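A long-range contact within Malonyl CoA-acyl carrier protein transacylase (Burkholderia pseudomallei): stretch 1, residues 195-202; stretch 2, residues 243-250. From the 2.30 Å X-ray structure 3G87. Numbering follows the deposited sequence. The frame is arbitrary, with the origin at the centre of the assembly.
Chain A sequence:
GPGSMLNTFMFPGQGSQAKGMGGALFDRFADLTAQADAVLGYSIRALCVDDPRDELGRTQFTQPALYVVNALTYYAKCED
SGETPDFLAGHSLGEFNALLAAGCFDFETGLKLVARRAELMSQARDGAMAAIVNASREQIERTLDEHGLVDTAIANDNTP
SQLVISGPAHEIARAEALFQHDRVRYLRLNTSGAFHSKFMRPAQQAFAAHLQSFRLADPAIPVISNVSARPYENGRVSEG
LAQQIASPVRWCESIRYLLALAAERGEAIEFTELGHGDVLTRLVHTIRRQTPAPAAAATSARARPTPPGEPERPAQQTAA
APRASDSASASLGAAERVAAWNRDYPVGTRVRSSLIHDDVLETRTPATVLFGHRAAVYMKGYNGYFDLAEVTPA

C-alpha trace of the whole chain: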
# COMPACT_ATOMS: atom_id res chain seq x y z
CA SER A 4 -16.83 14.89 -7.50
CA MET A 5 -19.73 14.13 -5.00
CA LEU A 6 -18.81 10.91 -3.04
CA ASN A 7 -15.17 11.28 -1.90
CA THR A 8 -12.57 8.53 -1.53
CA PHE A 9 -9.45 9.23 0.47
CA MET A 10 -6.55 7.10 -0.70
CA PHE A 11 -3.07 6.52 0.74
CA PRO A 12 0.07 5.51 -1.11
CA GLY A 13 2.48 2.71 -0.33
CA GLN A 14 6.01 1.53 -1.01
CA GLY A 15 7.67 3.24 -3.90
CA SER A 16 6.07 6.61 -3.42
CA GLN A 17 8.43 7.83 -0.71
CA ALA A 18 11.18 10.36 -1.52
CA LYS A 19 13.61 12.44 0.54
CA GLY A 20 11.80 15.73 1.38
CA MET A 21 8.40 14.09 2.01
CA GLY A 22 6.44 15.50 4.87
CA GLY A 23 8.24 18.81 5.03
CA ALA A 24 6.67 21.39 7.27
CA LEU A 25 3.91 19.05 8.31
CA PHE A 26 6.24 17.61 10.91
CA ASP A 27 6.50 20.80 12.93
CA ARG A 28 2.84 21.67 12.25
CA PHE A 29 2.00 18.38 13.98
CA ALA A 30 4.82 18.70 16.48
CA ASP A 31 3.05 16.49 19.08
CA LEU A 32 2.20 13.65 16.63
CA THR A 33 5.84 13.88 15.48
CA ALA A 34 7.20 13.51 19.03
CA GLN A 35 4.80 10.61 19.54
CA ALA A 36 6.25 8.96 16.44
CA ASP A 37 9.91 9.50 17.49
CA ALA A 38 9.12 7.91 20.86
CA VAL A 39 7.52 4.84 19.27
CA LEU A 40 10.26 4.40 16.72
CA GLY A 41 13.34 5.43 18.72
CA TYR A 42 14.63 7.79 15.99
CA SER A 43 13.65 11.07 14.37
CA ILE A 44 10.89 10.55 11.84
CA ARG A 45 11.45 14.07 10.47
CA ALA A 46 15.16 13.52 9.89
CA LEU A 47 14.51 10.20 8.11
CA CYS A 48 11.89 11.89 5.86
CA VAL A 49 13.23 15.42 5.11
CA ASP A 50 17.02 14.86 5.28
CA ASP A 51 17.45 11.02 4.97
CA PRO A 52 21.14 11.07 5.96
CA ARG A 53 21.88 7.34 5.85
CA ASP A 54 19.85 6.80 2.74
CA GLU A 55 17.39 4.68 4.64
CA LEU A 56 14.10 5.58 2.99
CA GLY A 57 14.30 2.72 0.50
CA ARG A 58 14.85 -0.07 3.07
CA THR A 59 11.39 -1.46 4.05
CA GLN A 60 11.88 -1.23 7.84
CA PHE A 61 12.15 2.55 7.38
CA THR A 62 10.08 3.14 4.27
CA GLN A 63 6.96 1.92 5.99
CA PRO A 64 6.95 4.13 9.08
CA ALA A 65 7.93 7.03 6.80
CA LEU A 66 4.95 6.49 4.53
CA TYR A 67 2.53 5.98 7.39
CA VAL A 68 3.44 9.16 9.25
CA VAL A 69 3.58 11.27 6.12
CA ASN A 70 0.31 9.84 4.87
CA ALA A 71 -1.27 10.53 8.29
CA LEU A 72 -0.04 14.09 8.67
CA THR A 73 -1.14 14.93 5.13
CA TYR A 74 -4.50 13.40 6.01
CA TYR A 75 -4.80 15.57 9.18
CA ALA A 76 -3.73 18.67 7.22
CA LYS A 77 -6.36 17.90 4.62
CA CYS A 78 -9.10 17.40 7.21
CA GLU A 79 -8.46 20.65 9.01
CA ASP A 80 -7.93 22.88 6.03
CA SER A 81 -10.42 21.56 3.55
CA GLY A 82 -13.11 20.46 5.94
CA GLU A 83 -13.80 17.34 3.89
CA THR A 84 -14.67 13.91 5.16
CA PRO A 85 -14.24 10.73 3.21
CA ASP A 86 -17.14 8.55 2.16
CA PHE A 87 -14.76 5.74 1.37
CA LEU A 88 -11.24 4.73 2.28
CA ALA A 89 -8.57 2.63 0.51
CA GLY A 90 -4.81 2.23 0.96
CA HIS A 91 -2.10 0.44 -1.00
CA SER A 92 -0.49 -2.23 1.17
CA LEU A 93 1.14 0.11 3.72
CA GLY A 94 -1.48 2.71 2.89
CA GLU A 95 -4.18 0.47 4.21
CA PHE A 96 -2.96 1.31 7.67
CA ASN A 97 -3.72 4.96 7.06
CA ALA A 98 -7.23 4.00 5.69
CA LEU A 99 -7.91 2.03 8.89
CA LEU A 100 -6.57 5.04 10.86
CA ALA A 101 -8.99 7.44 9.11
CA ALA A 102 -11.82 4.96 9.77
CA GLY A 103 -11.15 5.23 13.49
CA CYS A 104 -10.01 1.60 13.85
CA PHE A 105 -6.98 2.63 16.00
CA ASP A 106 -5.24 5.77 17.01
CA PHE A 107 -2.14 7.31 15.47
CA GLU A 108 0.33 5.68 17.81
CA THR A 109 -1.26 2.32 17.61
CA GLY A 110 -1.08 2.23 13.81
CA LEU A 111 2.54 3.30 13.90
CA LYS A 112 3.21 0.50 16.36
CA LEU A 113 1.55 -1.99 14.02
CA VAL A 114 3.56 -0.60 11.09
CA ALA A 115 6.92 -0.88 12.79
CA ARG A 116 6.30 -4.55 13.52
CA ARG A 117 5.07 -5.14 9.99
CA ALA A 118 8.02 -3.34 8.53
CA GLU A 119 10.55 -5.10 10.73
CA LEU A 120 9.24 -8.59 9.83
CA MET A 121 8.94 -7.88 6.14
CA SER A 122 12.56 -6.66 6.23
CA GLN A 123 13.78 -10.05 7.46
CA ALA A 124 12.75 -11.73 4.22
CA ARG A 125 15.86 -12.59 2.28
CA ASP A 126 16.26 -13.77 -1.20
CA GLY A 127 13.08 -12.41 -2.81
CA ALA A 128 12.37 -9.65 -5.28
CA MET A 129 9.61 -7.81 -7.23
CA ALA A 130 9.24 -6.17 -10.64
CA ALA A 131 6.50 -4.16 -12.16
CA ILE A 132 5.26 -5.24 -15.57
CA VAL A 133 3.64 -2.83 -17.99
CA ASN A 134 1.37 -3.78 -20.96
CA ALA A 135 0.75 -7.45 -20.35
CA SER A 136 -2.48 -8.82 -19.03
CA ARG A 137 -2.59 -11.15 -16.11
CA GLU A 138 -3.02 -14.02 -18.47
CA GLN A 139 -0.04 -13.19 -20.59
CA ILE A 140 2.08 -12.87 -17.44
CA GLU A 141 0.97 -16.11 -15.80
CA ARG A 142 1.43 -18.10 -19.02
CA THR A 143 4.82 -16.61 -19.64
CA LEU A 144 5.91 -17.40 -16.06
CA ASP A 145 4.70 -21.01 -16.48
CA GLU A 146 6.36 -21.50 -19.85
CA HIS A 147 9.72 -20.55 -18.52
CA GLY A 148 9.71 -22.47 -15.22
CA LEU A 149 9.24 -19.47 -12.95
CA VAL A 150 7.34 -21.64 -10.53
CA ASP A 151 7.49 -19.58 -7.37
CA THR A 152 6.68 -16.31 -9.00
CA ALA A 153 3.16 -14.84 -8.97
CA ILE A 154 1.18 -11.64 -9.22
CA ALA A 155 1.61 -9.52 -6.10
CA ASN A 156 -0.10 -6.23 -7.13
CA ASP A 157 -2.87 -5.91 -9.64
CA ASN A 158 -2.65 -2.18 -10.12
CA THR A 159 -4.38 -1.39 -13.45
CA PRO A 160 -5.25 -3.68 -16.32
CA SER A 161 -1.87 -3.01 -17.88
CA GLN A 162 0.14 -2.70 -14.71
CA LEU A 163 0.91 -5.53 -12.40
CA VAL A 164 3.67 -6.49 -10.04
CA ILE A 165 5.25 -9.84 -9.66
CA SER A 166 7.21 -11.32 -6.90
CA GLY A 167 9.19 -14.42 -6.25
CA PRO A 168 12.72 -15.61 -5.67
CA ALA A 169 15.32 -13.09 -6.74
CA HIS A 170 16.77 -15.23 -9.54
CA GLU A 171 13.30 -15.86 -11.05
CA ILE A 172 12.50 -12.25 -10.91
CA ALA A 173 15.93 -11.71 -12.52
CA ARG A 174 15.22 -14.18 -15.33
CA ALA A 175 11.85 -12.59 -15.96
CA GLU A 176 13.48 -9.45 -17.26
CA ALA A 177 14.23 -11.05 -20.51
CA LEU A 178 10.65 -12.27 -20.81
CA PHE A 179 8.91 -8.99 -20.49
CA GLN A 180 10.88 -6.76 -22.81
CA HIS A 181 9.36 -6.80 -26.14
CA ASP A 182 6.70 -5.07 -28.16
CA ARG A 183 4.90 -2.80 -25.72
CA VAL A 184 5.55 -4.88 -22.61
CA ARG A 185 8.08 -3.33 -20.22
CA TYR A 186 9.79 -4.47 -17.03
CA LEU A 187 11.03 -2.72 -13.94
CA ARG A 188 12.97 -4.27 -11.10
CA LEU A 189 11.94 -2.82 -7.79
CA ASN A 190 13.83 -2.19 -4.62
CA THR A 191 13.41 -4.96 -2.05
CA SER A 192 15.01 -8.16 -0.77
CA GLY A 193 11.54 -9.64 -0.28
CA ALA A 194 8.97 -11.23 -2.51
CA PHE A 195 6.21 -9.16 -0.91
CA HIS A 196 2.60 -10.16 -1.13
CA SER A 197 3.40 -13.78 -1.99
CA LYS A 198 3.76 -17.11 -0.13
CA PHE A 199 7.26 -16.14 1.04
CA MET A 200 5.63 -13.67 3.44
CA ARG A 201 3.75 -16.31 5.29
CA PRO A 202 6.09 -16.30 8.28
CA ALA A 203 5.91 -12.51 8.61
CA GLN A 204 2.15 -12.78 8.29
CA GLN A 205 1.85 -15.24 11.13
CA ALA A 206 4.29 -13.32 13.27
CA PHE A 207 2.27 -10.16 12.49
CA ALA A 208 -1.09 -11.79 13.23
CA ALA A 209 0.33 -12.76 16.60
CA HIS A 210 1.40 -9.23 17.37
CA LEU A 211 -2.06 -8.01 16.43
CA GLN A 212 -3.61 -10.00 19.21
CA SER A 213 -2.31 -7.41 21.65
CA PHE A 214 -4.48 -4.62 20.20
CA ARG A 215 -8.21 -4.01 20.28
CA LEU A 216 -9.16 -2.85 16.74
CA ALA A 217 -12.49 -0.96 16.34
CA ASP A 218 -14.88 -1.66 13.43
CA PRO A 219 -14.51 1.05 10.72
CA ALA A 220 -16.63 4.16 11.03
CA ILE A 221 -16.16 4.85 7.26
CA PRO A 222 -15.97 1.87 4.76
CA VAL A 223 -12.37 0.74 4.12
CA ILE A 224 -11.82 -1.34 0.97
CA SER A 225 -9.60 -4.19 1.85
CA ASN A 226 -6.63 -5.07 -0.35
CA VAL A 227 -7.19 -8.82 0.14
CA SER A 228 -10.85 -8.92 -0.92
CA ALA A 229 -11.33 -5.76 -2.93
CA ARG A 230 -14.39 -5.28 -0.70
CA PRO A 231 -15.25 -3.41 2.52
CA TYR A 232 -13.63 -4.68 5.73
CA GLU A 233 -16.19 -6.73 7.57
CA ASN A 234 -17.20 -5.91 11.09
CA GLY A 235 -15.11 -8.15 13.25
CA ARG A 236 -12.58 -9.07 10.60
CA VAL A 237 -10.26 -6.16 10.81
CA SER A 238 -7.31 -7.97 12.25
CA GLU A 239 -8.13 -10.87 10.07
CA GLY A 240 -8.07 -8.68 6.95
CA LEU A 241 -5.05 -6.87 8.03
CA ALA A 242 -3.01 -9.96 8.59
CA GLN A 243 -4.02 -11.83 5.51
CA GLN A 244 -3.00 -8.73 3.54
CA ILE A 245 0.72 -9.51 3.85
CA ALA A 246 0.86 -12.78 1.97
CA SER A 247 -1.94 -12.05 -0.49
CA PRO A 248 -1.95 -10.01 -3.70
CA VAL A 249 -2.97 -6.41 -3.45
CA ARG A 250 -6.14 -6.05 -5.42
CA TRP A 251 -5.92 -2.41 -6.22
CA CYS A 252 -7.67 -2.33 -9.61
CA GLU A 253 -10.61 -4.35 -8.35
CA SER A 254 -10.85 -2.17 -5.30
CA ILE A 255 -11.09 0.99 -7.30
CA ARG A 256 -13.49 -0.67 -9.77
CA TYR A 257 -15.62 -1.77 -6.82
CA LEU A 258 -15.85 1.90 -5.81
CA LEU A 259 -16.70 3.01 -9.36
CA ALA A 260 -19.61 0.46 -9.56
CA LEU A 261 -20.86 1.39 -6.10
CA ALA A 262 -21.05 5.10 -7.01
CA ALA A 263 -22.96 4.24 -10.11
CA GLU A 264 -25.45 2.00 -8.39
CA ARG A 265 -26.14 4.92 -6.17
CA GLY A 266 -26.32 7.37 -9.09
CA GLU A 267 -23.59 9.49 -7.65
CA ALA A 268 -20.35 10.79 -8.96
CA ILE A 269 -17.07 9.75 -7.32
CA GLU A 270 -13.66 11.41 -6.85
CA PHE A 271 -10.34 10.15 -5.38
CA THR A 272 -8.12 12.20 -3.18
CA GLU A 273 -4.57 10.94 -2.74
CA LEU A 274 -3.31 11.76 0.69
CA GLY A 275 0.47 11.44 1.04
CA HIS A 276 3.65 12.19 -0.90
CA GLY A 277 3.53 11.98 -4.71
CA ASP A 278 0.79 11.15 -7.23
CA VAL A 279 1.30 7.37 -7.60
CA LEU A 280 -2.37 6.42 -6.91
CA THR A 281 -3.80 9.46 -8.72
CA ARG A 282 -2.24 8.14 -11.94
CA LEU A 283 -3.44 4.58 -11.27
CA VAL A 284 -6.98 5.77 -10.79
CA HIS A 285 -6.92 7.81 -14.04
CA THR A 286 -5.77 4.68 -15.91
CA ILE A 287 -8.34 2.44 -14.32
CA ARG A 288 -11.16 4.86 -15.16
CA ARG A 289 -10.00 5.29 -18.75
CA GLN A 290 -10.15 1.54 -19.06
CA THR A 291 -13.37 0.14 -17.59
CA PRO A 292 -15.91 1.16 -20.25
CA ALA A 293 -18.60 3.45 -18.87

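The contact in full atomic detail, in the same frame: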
# COMPACT_ATOMS: atom_id res chain seq x y z
N PHE A 195 7.31 -9.62 -1.74
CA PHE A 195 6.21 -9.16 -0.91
C PHE A 195 4.92 -9.57 -1.55
O PHE A 195 4.83 -9.67 -2.77
CB PHE A 195 6.25 -7.64 -0.71
CG PHE A 195 7.46 -7.14 0.10
CD1 PHE A 195 8.16 -8.01 0.98
CD2 PHE A 195 7.89 -5.79 0.01
CE1 PHE A 195 9.28 -7.57 1.72
CE2 PHE A 195 9.03 -5.35 0.75
CZ PHE A 195 9.70 -6.24 1.61
N HIS A 196 3.95 -9.83 -0.71
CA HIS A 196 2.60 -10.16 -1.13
C HIS A 196 2.57 -11.44 -1.93
O HIS A 196 1.96 -11.49 -2.96
CB HIS A 196 1.94 -8.97 -1.86
CG HIS A 196 1.62 -7.82 -0.95
ND1 HIS A 196 0.63 -7.87 -0.00
CD2 HIS A 196 2.20 -6.62 -0.80
CE1 HIS A 196 0.60 -6.75 0.68
NE2 HIS A 196 1.55 -5.98 0.22
N SER A 197 3.31 -12.43 -1.43
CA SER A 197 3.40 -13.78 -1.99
C SER A 197 3.52 -14.75 -0.81
O SER A 197 3.55 -14.33 0.35
CB SER A 197 4.63 -13.95 -2.90
OG SER A 197 5.83 -14.13 -2.11
N LYS A 198 3.62 -16.04 -1.13
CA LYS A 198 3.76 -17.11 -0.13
C LYS A 198 5.03 -17.03 0.72
O LYS A 198 5.09 -17.68 1.75
CB LYS A 198 3.74 -18.48 -0.80
CG LYS A 198 4.89 -18.71 -1.83
CD LYS A 198 4.83 -20.15 -2.41
CE LYS A 198 5.63 -20.21 -3.73
NZ LYS A 198 5.64 -21.58 -4.36
N PHE A 199 6.04 -16.30 0.26
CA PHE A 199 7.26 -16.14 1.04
C PHE A 199 7.05 -15.31 2.31
O PHE A 199 7.81 -15.42 3.27
CB PHE A 199 8.47 -15.72 0.17
CG PHE A 199 8.78 -16.74 -0.93
CD1 PHE A 199 9.48 -17.91 -0.64
CD2 PHE A 199 8.26 -16.58 -2.22
CE1 PHE A 199 9.72 -18.89 -1.62
CE2 PHE A 199 8.51 -17.54 -3.21
CZ PHE A 199 9.25 -18.70 -2.90
N MET A 200 5.99 -14.52 2.34
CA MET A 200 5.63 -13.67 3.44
C MET A 200 4.81 -14.32 4.51
O MET A 200 4.49 -13.72 5.48
CB MET A 200 4.93 -12.43 2.92
CG MET A 200 5.82 -11.46 2.25
SD MET A 200 7.34 -11.02 3.05
CE MET A 200 8.34 -11.83 1.98
N ARG A 201 4.48 -15.57 4.31
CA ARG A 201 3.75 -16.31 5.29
C ARG A 201 4.29 -16.25 6.73
O ARG A 201 3.54 -16.08 7.60
CB ARG A 201 3.55 -17.72 4.86
CG ARG A 201 2.24 -17.91 4.35
CD ARG A 201 2.07 -19.22 3.67
NE ARG A 201 1.72 -19.11 2.29
CZ ARG A 201 0.62 -18.55 1.81
NH1 ARG A 201 -0.27 -18.01 2.65
NH2 ARG A 201 0.39 -18.52 0.50
N PRO A 202 5.57 -16.38 6.94
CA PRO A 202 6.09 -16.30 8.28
C PRO A 202 5.97 -14.92 8.93
O PRO A 202 5.61 -14.88 10.08
CB PRO A 202 7.51 -16.81 8.14
CG PRO A 202 7.49 -17.57 7.03
CD PRO A 202 6.52 -17.08 6.08
N GLN A 243 -4.02 -11.16 6.77
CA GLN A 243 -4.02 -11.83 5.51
C GLN A 243 -3.41 -10.99 4.38
O GLN A 243 -2.85 -11.51 3.48
CB GLN A 243 -5.42 -12.30 5.23
CG GLN A 243 -5.51 -13.70 4.71
CD GLN A 243 -4.98 -14.77 5.63
OE1 GLN A 243 -5.24 -14.78 6.82
NE2 GLN A 243 -4.29 -15.71 5.05
N GLN A 244 -3.52 -9.69 4.51
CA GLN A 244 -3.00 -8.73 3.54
C GLN A 244 -1.56 -8.99 3.09
O GLN A 244 -1.26 -8.92 1.95
CB GLN A 244 -3.16 -7.32 4.13
CG GLN A 244 -3.20 -6.20 3.18
CD GLN A 244 -2.16 -5.16 3.48
OE1 GLN A 244 -1.06 -5.47 3.73
NE2 GLN A 244 -2.52 -3.94 3.44
N ILE A 245 -0.70 -9.33 4.03
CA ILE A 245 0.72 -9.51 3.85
C ILE A 245 1.16 -10.59 2.87
O ILE A 245 2.08 -10.40 2.15
CB ILE A 245 1.41 -9.71 5.23
CG1 ILE A 245 1.64 -8.40 5.92
CG2 ILE A 245 2.67 -10.45 5.12
CD1 ILE A 245 1.68 -8.51 7.35
N ALA A 246 0.50 -11.72 2.87
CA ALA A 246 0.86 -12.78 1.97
C ALA A 246 -0.03 -12.94 0.73
O ALA A 246 0.13 -13.84 -0.03
CB ALA A 246 0.99 -14.07 2.71
N SER A 247 -0.95 -12.00 0.55
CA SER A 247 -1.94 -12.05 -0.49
C SER A 247 -1.68 -10.98 -1.52
O SER A 247 -1.12 -10.01 -1.21
CB SER A 247 -3.30 -11.83 0.13
OG SER A 247 -3.79 -13.00 0.66
N PRO A 248 -2.12 -11.14 -2.75
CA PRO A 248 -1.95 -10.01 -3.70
C PRO A 248 -2.80 -8.79 -3.37
O PRO A 248 -3.88 -8.88 -2.77
CB PRO A 248 -2.33 -10.60 -5.07
CG PRO A 248 -2.88 -11.96 -4.79
CD PRO A 248 -2.51 -12.40 -3.40
N VAL A 249 -2.30 -7.65 -3.74
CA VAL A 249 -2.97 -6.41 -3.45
C VAL A 249 -3.90 -6.20 -4.60
O VAL A 249 -3.47 -6.08 -5.78
CB VAL A 249 -1.98 -5.25 -3.39
CG1 VAL A 249 -2.71 -3.91 -3.39
CG2 VAL A 249 -1.08 -5.37 -2.16
N ARG A 250 -5.19 -6.11 -4.30
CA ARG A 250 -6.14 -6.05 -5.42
C ARG A 250 -6.62 -4.65 -5.61
O ARG A 250 -7.81 -4.34 -5.45
CB ARG A 250 -7.27 -7.03 -5.22
CG ARG A 250 -6.81 -8.49 -5.54
CD ARG A 250 -7.77 -9.54 -4.91
NE ARG A 250 -9.03 -9.65 -5.63
CZ ARG A 250 -10.09 -10.31 -5.18
NH1 ARG A 250 -10.06 -10.87 -3.99
NH2 ARG A 250 -11.21 -10.38 -5.91
O HOH W 1 3.87 -8.07 2.10

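A single buried histidine can organise a contact between two segments of a chain by offering its ring edge to backbone carbonyls and a ring face to an aliphatic side chain. The packing of H196 against residues 243-250 illustrates the principle in a small interface, 403 Å² summed over both sides.

Q243 stands clear of stretch 1, although its carbonyl accepts a weak hydrogen bond from A246 N. At Q244 the backbone enters the contact: H196 ND1 donates a weak hydrogen bond to Q244 O at 2.9 Å. I245 follows; its CA-to-CB bond points away from stretch 1 while its carbonyl does the polar work. I245 O lies 3.3 Å from H196 CA in a CA-H...O contact, and a water that donates to I245 O at 2.9 Å also accepts a weak hydrogen bond from H196 N at 3.3 Å. On the apolar side, I245 CG2 packs 3.7 Å from M200 CB.

The nearest CA atoms across the stretches are those of A246 and H196, 4.4 Å apart. The small side chain of A246 suits this crowded place: the methyl sits 4.3 Å (CB to CB) from M200 and lies over one face of the R201 guanidinium, with A246 CB 4.1 Å from R201 NH1. A246 CA also approaches S197 O at 3.5 Å.

The CA-to-CB bond of S247 points away, and the residue contributes its carbonyl, which accepts a second weak hydrogen bond from H196 ND1 at 3.0 Å. The ring nitrogen is thus shared between two acceptors near the ring plane, at angles of 134° to S247 O and 125° to Q244 O, far from linear in both cases. Beyond P248, which adds little to the contact (P248 N is 4.1 Å from H196 O), V249 completes the pocket. Its CG2 lies 3.5 Å from the centroid of the H196 ring atoms, almost on the ring normal, a CH-pi contact well suited to a branched aliphatic residue. R250 is out of reach.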